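Local atomic coordinates of galactose mutarotase related enzyme (Lactobacillus acidophilus, PDB entry 3DCD), a protein that is of unknown function but probably binds carbohydrate and may act as a sugar isomerase, like the aldose 1-epimerases to whose family it belongs. Residues Y3-N8 / V12-H17; A19-V24 / F287-H292; F111-N116 / L122-S127. All coordinates share one frame; numbering follows the deposited sequence.

Interaction 1: Y3-N8 / V12-H17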
# COMPACT_ATOMS: atom_id res chain seq x y z
N TYR A 3 -19.01 3.02 -0.71
CA TYR A 3 -19.64 2.33 0.41
C TYR A 3 -18.98 2.84 1.68
O TYR A 3 -17.78 3.14 1.69
CB TYR A 3 -19.43 0.81 0.29
CG TYR A 3 -20.11 0.19 -0.92
CD1 TYR A 3 -19.48 0.15 -2.16
CD2 TYR A 3 -21.39 -0.34 -0.82
CE1 TYR A 3 -20.11 -0.41 -3.28
CE2 TYR A 3 -22.03 -0.91 -1.94
CZ TYR A 3 -21.38 -0.93 -3.16
OH TYR A 3 -22.00 -1.48 -4.25
N THR A 4 -19.77 2.92 2.75
CA THR A 4 -19.32 3.43 4.03
C THR A 4 -19.31 2.35 5.11
O THR A 4 -20.25 1.55 5.18
CB THR A 4 -20.26 4.56 4.49
OG1 THR A 4 -20.11 5.66 3.60
CG2 THR A 4 -19.94 5.03 5.93
N ILE A 5 -18.23 2.32 5.89
CA ILE A 5 -18.17 1.61 7.16
C ILE A 5 -17.78 2.65 8.22
O ILE A 5 -17.01 3.57 7.93
CB ILE A 5 -17.22 0.36 7.16
CG1 ILE A 5 -15.75 0.73 6.87
CG2 ILE A 5 -17.72 -0.71 6.16
CD1 ILE A 5 -14.72 -0.39 7.12
N GLU A 6 -18.33 2.53 9.42
CA GLU A 6 -18.17 3.60 10.41
C GLU A 6 -18.49 3.17 11.82
O GLU A 6 -19.23 2.20 12.04
CB GLU A 6 -19.03 4.83 10.03
CG GLU A 6 -20.52 4.63 10.12
CD GLU A 6 -21.30 5.91 9.84
OE1 GLU A 6 -22.26 5.88 9.06
OE2 GLU A 6 -20.95 6.96 10.42
N ASN A 7 -17.91 3.88 12.78
CA ASN A 7 -18.28 3.74 14.17
C ASN A 7 -18.22 5.10 14.83
O ASN A 7 -18.20 6.12 14.14
CB ASN A 7 -17.39 2.71 14.89
CG ASN A 7 -15.89 2.98 14.72
OD1 ASN A 7 -15.09 2.05 14.72
ND2 ASN A 7 -15.52 4.24 14.56
N ASN A 8 -18.19 5.12 16.17
CA ASN A 8 -18.12 6.35 16.93
C ASN A 8 -16.78 7.10 16.85
O ASN A 8 -16.68 8.23 17.36
CB ASN A 8 -18.47 6.09 18.40
CG ASN A 8 -19.93 5.70 18.61
OD1 ASN A 8 -20.80 5.98 17.78
ND2 ASN A 8 -20.20 5.06 19.75
N VAL A 12 -15.31 5.73 7.19
CA VAL A 12 -14.46 5.33 6.08
C VAL A 12 -15.34 5.13 4.86
O VAL A 12 -16.37 4.45 4.94
CB VAL A 12 -13.68 4.02 6.38
CG1 VAL A 12 -12.75 3.66 5.21
CG2 VAL A 12 -12.87 4.15 7.68
N VAL A 13 -14.93 5.72 3.74
CA VAL A 13 -15.62 5.53 2.47
C VAL A 13 -14.70 4.80 1.51
O VAL A 13 -13.54 5.20 1.34
CB VAL A 13 -16.03 6.88 1.85
CG1 VAL A 13 -16.73 6.63 0.50
CG2 VAL A 13 -16.95 7.66 2.77
N ILE A 14 -15.22 3.76 0.86
CA ILE A 14 -14.41 2.93 -0.03
C ILE A 14 -15.16 2.66 -1.35
O ILE A 14 -16.36 2.40 -1.34
CB ILE A 14 -14.07 1.59 0.63
CG1 ILE A 14 -13.54 1.82 2.05
CG2 ILE A 14 -13.06 0.82 -0.21
CD1 ILE A 14 -13.98 0.78 3.03
N SER A 15 -14.43 2.69 -2.46
CA SER A 15 -15.02 2.47 -3.79
C SER A 15 -14.85 1.03 -4.23
O SER A 15 -13.82 0.41 -3.97
CB SER A 15 -14.36 3.39 -4.83
OG SER A 15 -14.86 3.12 -6.15
N ASP A 16 -15.86 0.50 -4.92
CA ASP A 16 -15.72 -0.82 -5.48
C ASP A 16 -14.75 -0.82 -6.67
O ASP A 16 -14.32 -1.89 -7.12
CB ASP A 16 -17.07 -1.43 -5.84
CG ASP A 16 -17.87 -0.59 -6.83
OD1 ASP A 16 -17.43 0.49 -7.26
OD2 ASP A 16 -18.97 -1.04 -7.19
N HIS A 17 -14.43 0.37 -7.18
CA HIS A 17 -13.40 0.51 -8.18
C HIS A 17 -12.03 0.42 -7.53
O HIS A 17 -11.62 1.30 -6.77
CB HIS A 17 -13.54 1.83 -8.95
CG HIS A 17 -12.67 1.88 -10.17
ND1 HIS A 17 -11.48 2.58 -10.21
CD2 HIS A 17 -12.79 1.28 -11.37
CE1 HIS A 17 -10.91 2.41 -11.39
NE2 HIS A 17 -11.68 1.63 -12.11
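Y3 and I14 face each other across the N-terminal beta hairpin as a hydrogen-bonded antiparallel pair, and I5 with V12 forms the next such pair toward the turn. Each pair is closed by two backbone bonds: Y3 N gives to I14 O and I14 N to Y3 O, while V12 N reaches I5 O at 2.8 Å and I5 N reaches V12 O. T4 and V13 sit between them as a non-hydrogen-bonded pair, where CA-H...O contacts accompany the ladder, V13 CA lying 3.3 Å from Y3 O.

The apolar contacts gather on the face of I5, V12 and I14. I5 and V12 run side by side, I5 CG1 3.9 Å from V12 CB; the placing of that CG1 between the backbone N and the carbonyl carbon (chi1 61°) also brings it to I14 CD1. T4 and V13 meet on the other face, T4 OG1 touching V13 CG2 at 3.8 Å.

At the far end the Y3 ring has I14 O at its edge, while its CE1 meets D16 CB. The carboxylate of D16 is engaged through OD1 by the backbone N of M1.

Strand 20-26 pairs with the other edge of 10-15 to complete a three-stranded sheet, whose I5 and I14 side chains pack on I91 of strand 90-96 and Y115 of strand 109-118.

Interaction 2: A19-V24 / F287-H292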
# COMPACT_ATOMS: atom_id res chain seq x y z
N ALA A 19 -11.31 -1.41 -5.09
CA ALA A 19 -11.50 -1.62 -3.64
C ALA A 19 -10.70 -0.57 -2.86
O ALA A 19 -9.97 -0.90 -1.92
CB ALA A 19 -11.11 -3.08 -3.21
N GLU A 20 -10.83 0.69 -3.28
CA GLU A 20 -9.92 1.75 -2.84
C GLU A 20 -10.57 2.67 -1.83
O GLU A 20 -11.66 3.20 -2.07
CB GLU A 20 -9.45 2.60 -4.04
CG GLU A 20 -8.48 3.69 -3.66
CD GLU A 20 -8.24 4.72 -4.77
OE1 GLU A 20 -9.20 5.11 -5.49
OE2 GLU A 20 -7.08 5.17 -4.89
N ILE A 21 -9.88 2.88 -0.71
CA ILE A 21 -10.34 3.86 0.30
C ILE A 21 -10.37 5.23 -0.37
O ILE A 21 -9.40 5.62 -1.01
CB ILE A 21 -9.39 3.89 1.49
CG1 ILE A 21 -9.50 2.59 2.30
CG2 ILE A 21 -9.66 5.11 2.39
CD1 ILE A 21 -8.35 2.47 3.34
N GLN A 22 -11.50 5.93 -0.25
CA GLN A 22 -11.66 7.30 -0.77
C GLN A 22 -11.46 8.34 0.31
O GLN A 22 -11.02 9.46 0.03
CB GLN A 22 -13.08 7.50 -1.35
CG GLN A 22 -13.47 6.51 -2.42
CD GLN A 22 -12.52 6.56 -3.58
OE1 GLN A 22 -12.54 7.50 -4.35
NE2 GLN A 22 -11.66 5.56 -3.68
N SER A 23 -11.82 7.98 1.55
CA SER A 23 -11.90 8.95 2.64
C SER A 23 -11.85 8.26 3.99
O SER A 23 -12.47 7.22 4.16
CB SER A 23 -13.22 9.74 2.51
OG SER A 23 -13.46 10.55 3.65
N VAL A 24 -11.11 8.84 4.93
CA VAL A 24 -11.17 8.41 6.35
C VAL A 24 -11.28 9.69 7.15
O VAL A 24 -10.42 10.54 7.06
CB VAL A 24 -9.89 7.67 6.79
CG1 VAL A 24 -9.90 7.42 8.32
CG2 VAL A 24 -9.71 6.34 6.02
N PHE A 287 -2.62 -5.30 6.73
CA PHE A 287 -2.02 -4.33 7.63
C PHE A 287 -3.10 -3.50 8.30
O PHE A 287 -4.27 -3.58 7.90
CB PHE A 287 -1.01 -3.45 6.88
CG PHE A 287 -1.61 -2.68 5.72
CD1 PHE A 287 -1.79 -3.29 4.47
CD2 PHE A 287 -1.98 -1.34 5.88
CE1 PHE A 287 -2.32 -2.59 3.40
CE2 PHE A 287 -2.51 -0.62 4.81
CZ PHE A 287 -2.68 -1.24 3.58
N SER A 288 -2.73 -2.72 9.31
CA SER A 288 -3.69 -1.97 10.09
C SER A 288 -3.26 -0.53 10.24
O SER A 288 -2.06 -0.24 10.33
CB SER A 288 -3.86 -2.60 11.47
OG SER A 288 -4.26 -3.95 11.32
N MSE A 289 -4.23 0.38 10.29
CA MSE A 289 -3.94 1.80 10.35
C MSE A 289 -4.73 2.39 11.50
O MSE A 289 -5.92 2.10 11.62
CB MSE A 289 -4.35 2.49 9.05
CG MSE A 289 -3.51 2.14 7.81
SE MSE A 289 -4.46 2.50 6.14
CE MSE A 289 -5.74 0.99 6.24
N THR A 290 -4.09 3.20 12.34
CA THR A 290 -4.82 3.99 13.33
C THR A 290 -4.64 5.49 13.02
O THR A 290 -3.59 5.91 12.53
CB THR A 290 -4.39 3.70 14.78
OG1 THR A 290 -3.04 4.15 14.98
CG2 THR A 290 -4.46 2.20 15.05
N TYR A 291 -5.66 6.27 13.31
CA TYR A 291 -5.66 7.69 12.99
C TYR A 291 -5.94 8.56 14.21
O TYR A 291 -6.85 8.27 14.98
CB TYR A 291 -6.73 7.99 11.95
CG TYR A 291 -6.74 7.02 10.78
CD1 TYR A 291 -5.99 7.27 9.64
CD2 TYR A 291 -7.48 5.85 10.84
CE1 TYR A 291 -5.99 6.37 8.55
CE2 TYR A 291 -7.49 4.94 9.77
CZ TYR A 291 -6.74 5.21 8.63
OH TYR A 291 -6.77 4.33 7.59
N HIS A 292 -5.16 9.63 14.35
CA HIS A 292 -5.41 10.64 15.38
C HIS A 292 -5.30 12.03 14.77
O HIS A 292 -4.32 12.33 14.05
CB HIS A 292 -4.47 10.50 16.57
CG HIS A 292 -4.95 11.22 17.79
ND1 HIS A 292 -4.97 12.60 17.88
CD2 HIS A 292 -5.48 10.76 18.95
CE1 HIS A 292 -5.47 12.95 19.05
NE2 HIS A 292 -5.78 11.85 19.72
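I21 and V24 of the small N-terminal sheet pack against M289 and Y291 of the large antiparallel sheet, one sheet against the other in the beta-sandwich of the aldose 1-epimerase family. Strand 20-26 is an edge strand of the first sheet, and strand 282-292 is an inner strand of the second. No hydrogen bond crosses between the segments, and their nearest CA atoms, those of V24 and Y291, stand 8.7 Å apart, a separation bridged by side chains alone.

All four touching side chains are buried and point toward the opposite strand. V24 and Y291 cross at about a right angle, the valine pressing its two methyls on different parts of the tyrosine: CG2 lies near the phenolic oxygen, 3.9 Å from Y291 OH, while CG1 takes the ring itself. I21 and M289, a selenomethionine, instead reach for each other tip to tip, I21 CD1 meeting M289 CE at 4.2 Å. The bend of the selenomethionine chain at its last torsion (chi3 -73°) sets the direction of that terminal methyl.

L122 of the neighbouring strand 121-130 packs against both I21 and Y291, and F33 meets the Y291 ring with the planes at about 45°. V24 CG1 makes a CH-pi contact over one face of the Y291 ring, 3.7 Å from the centroid and 8° off the ring normal.

Interaction 3: F111-N116 / L122-S127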
# COMPACT_ATOMS: atom_id res chain seq x y z
N PHE A 111 -9.55 -12.89 -5.37
CA PHE A 111 -8.81 -11.89 -4.60
C PHE A 111 -9.79 -11.06 -3.78
O PHE A 111 -10.65 -10.38 -4.34
CB PHE A 111 -8.02 -10.96 -5.53
CG PHE A 111 -7.24 -9.86 -4.81
CD1 PHE A 111 -6.59 -10.12 -3.61
CD2 PHE A 111 -7.12 -8.59 -5.38
CE1 PHE A 111 -5.84 -9.10 -2.94
CE2 PHE A 111 -6.38 -7.57 -4.75
CZ PHE A 111 -5.74 -7.83 -3.53
N ARG A 112 -9.66 -11.13 -2.46
CA ARG A 112 -10.56 -10.42 -1.56
C ARG A 112 -9.80 -9.34 -0.78
O ARG A 112 -8.72 -9.60 -0.25
CB ARG A 112 -11.23 -11.40 -0.59
CG ARG A 112 -12.36 -12.21 -1.20
CD ARG A 112 -12.88 -13.26 -0.21
NE ARG A 112 -13.99 -14.01 -0.77
CZ ARG A 112 -13.84 -15.09 -1.54
NH1 ARG A 112 -12.63 -15.55 -1.84
NH2 ARG A 112 -14.91 -15.70 -2.02
N VAL A 113 -10.37 -8.14 -0.75
CA VAL A 113 -9.87 -7.05 0.07
C VAL A 113 -10.95 -6.74 1.10
O VAL A 113 -12.07 -6.31 0.76
CB VAL A 113 -9.50 -5.78 -0.76
CG1 VAL A 113 -8.94 -4.69 0.15
CG2 VAL A 113 -8.46 -6.13 -1.83
N ASN A 114 -10.62 -7.00 2.35
CA ASN A 114 -11.54 -6.77 3.45
C ASN A 114 -11.06 -5.59 4.25
O ASN A 114 -9.88 -5.50 4.58
CB ASN A 114 -11.62 -7.99 4.36
CG ASN A 114 -12.36 -7.68 5.67
OD1 ASN A 114 -13.59 -7.59 5.71
ND2 ASN A 114 -11.62 -7.52 6.73
N TYR A 115 -11.99 -4.69 4.56
CA TYR A 115 -11.73 -3.56 5.44
C TYR A 115 -12.64 -3.70 6.64
O TYR A 115 -13.85 -3.95 6.49
CB TYR A 115 -12.07 -2.24 4.74
CG TYR A 115 -11.17 -1.94 3.57
CD1 TYR A 115 -11.59 -2.19 2.26
CD2 TYR A 115 -9.92 -1.37 3.77
CE1 TYR A 115 -10.76 -1.89 1.19
CE2 TYR A 115 -9.07 -1.07 2.71
CZ TYR A 115 -9.50 -1.33 1.42
OH TYR A 115 -8.67 -1.04 0.37
N ASN A 116 -12.09 -3.53 7.83
CA ASN A 116 -12.92 -3.56 9.01
C ASN A 116 -12.42 -2.62 10.10
O ASN A 116 -11.22 -2.34 10.19
CB ASN A 116 -13.13 -4.99 9.50
CG ASN A 116 -11.93 -5.56 10.17
OD1 ASN A 116 -11.64 -5.24 11.33
ND2 ASN A 116 -11.21 -6.43 9.45
N LEU A 122 -8.32 0.75 11.46
CA LEU A 122 -8.84 0.21 10.22
C LEU A 122 -7.88 -0.86 9.70
O LEU A 122 -6.70 -0.57 9.46
CB LEU A 122 -8.96 1.34 9.18
CG LEU A 122 -9.33 0.95 7.74
CD1 LEU A 122 -10.71 0.31 7.68
CD2 LEU A 122 -9.31 2.24 6.88
N GLU A 123 -8.39 -2.07 9.51
CA GLU A 123 -7.65 -3.15 8.87
C GLU A 123 -7.89 -3.14 7.37
O GLU A 123 -9.01 -2.89 6.92
CB GLU A 123 -8.10 -4.50 9.43
CG GLU A 123 -7.75 -4.72 10.88
CD GLU A 123 -8.07 -6.14 11.35
OE1 GLU A 123 -8.72 -6.92 10.60
OE2 GLU A 123 -7.68 -6.47 12.48
N GLU A 124 -6.83 -3.44 6.62
CA GLU A 124 -6.93 -3.70 5.18
C GLU A 124 -6.34 -5.09 4.98
O GLU A 124 -5.13 -5.27 5.08
CB GLU A 124 -6.16 -2.66 4.38
CG GLU A 124 -6.08 -2.96 2.86
CD GLU A 124 -5.54 -1.78 2.06
OE1 GLU A 124 -5.62 -0.62 2.53
OE2 GLU A 124 -5.04 -2.00 0.94
N ASN A 125 -7.20 -6.08 4.74
CA ASN A 125 -6.77 -7.48 4.77
C ASN A 125 -6.87 -8.06 3.38
O ASN A 125 -7.90 -7.90 2.72
CB ASN A 125 -7.65 -8.31 5.72
CG ASN A 125 -7.69 -7.75 7.14
OD1 ASN A 125 -8.77 -7.57 7.73
ND2 ASN A 125 -6.53 -7.49 7.70
N PHE A 126 -5.83 -8.78 2.98
CA PHE A 126 -5.80 -9.43 1.67
C PHE A 126 -5.99 -10.95 1.81
O PHE A 126 -5.39 -11.58 2.69
CB PHE A 126 -4.46 -9.17 0.99
CG PHE A 126 -4.15 -7.71 0.81
CD1 PHE A 126 -5.08 -6.84 0.22
CD2 PHE A 126 -2.93 -7.20 1.24
CE1 PHE A 126 -4.78 -5.46 0.06
CE2 PHE A 126 -2.61 -5.84 1.07
CZ PHE A 126 -3.54 -4.98 0.47
N SER A 127 -6.79 -11.51 0.92
CA SER A 127 -6.92 -12.94 0.80
C SER A 127 -6.85 -13.28 -0.67
O SER A 127 -7.62 -12.74 -1.47
CB SER A 127 -8.25 -13.39 1.39
OG SER A 127 -8.56 -14.71 0.97
O HOH W 1 -9.90 -14.77 -1.47
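The beta hairpin of strands 109-118 and 121-130 joins F111-N116 to L122-S127; one face is polar, the other mainly aromatic and aliphatic, with the carboxylate of E124 as its exception. Three hydrogen-bonded pairs, R112 with S127, N114 with N125 and N116 with E123, hold the backbones; N125 N to N114 O is 2.7 Å, whereas N116 N to E123 O stretches to 3.3 Å.

The same three pairs make the polar face. N116 ND2 donates to E123 OE1 at 2.8 Å, arriving from above the carboxylate plane, with amide and carboxylate turned 68° apart. A water accepts from R112 NH1 and donates to S127 OG, joining side chains whose other partners include E84 and E110 for the arginine and E282 for the serine.

On the opposite face V113 CG2 meets the edge of the F126 ring, and F111 CZ lies 3.9 Å from F126 CD1. E124, its CG anti to the backbone N (chi1 173°), runs alongside Y115, placing E124 OE1 at the ring edge, 3.5 Å from Y115 CE2. Y115 OH is hydrogen-bonded to A19 O, tying the hairpin to the N-terminal region. Such a two-faced hairpin, polar outside and mainly apolar within, is characteristic of a beta-sandwich sheet.

Overall arrangement
Together the three contacts show how a beta-sandwich separates its jobs: interactions 1 and 3 are hairpins zipped by backbone bonds within a sheet, whereas interaction 2 joins two sheets by side chains alone. Interaction 2 is wholly buried; the other two are partly buried, each with one face turned into the core. There I14 CG2 of interaction 1 lies 3.8 Å from Y115 CE1 of interaction 3. Interactions 1 and 2 share the N-terminal sheet, where V13 O and Q22 N are 2.7 Å apart, and interactions 2 and 3 share the large one through strands 121-130 and 282-292. Most of the carboxylate, guanidinium and amide groups lie on the partly exposed face of interaction 3, with E124 on its inner face.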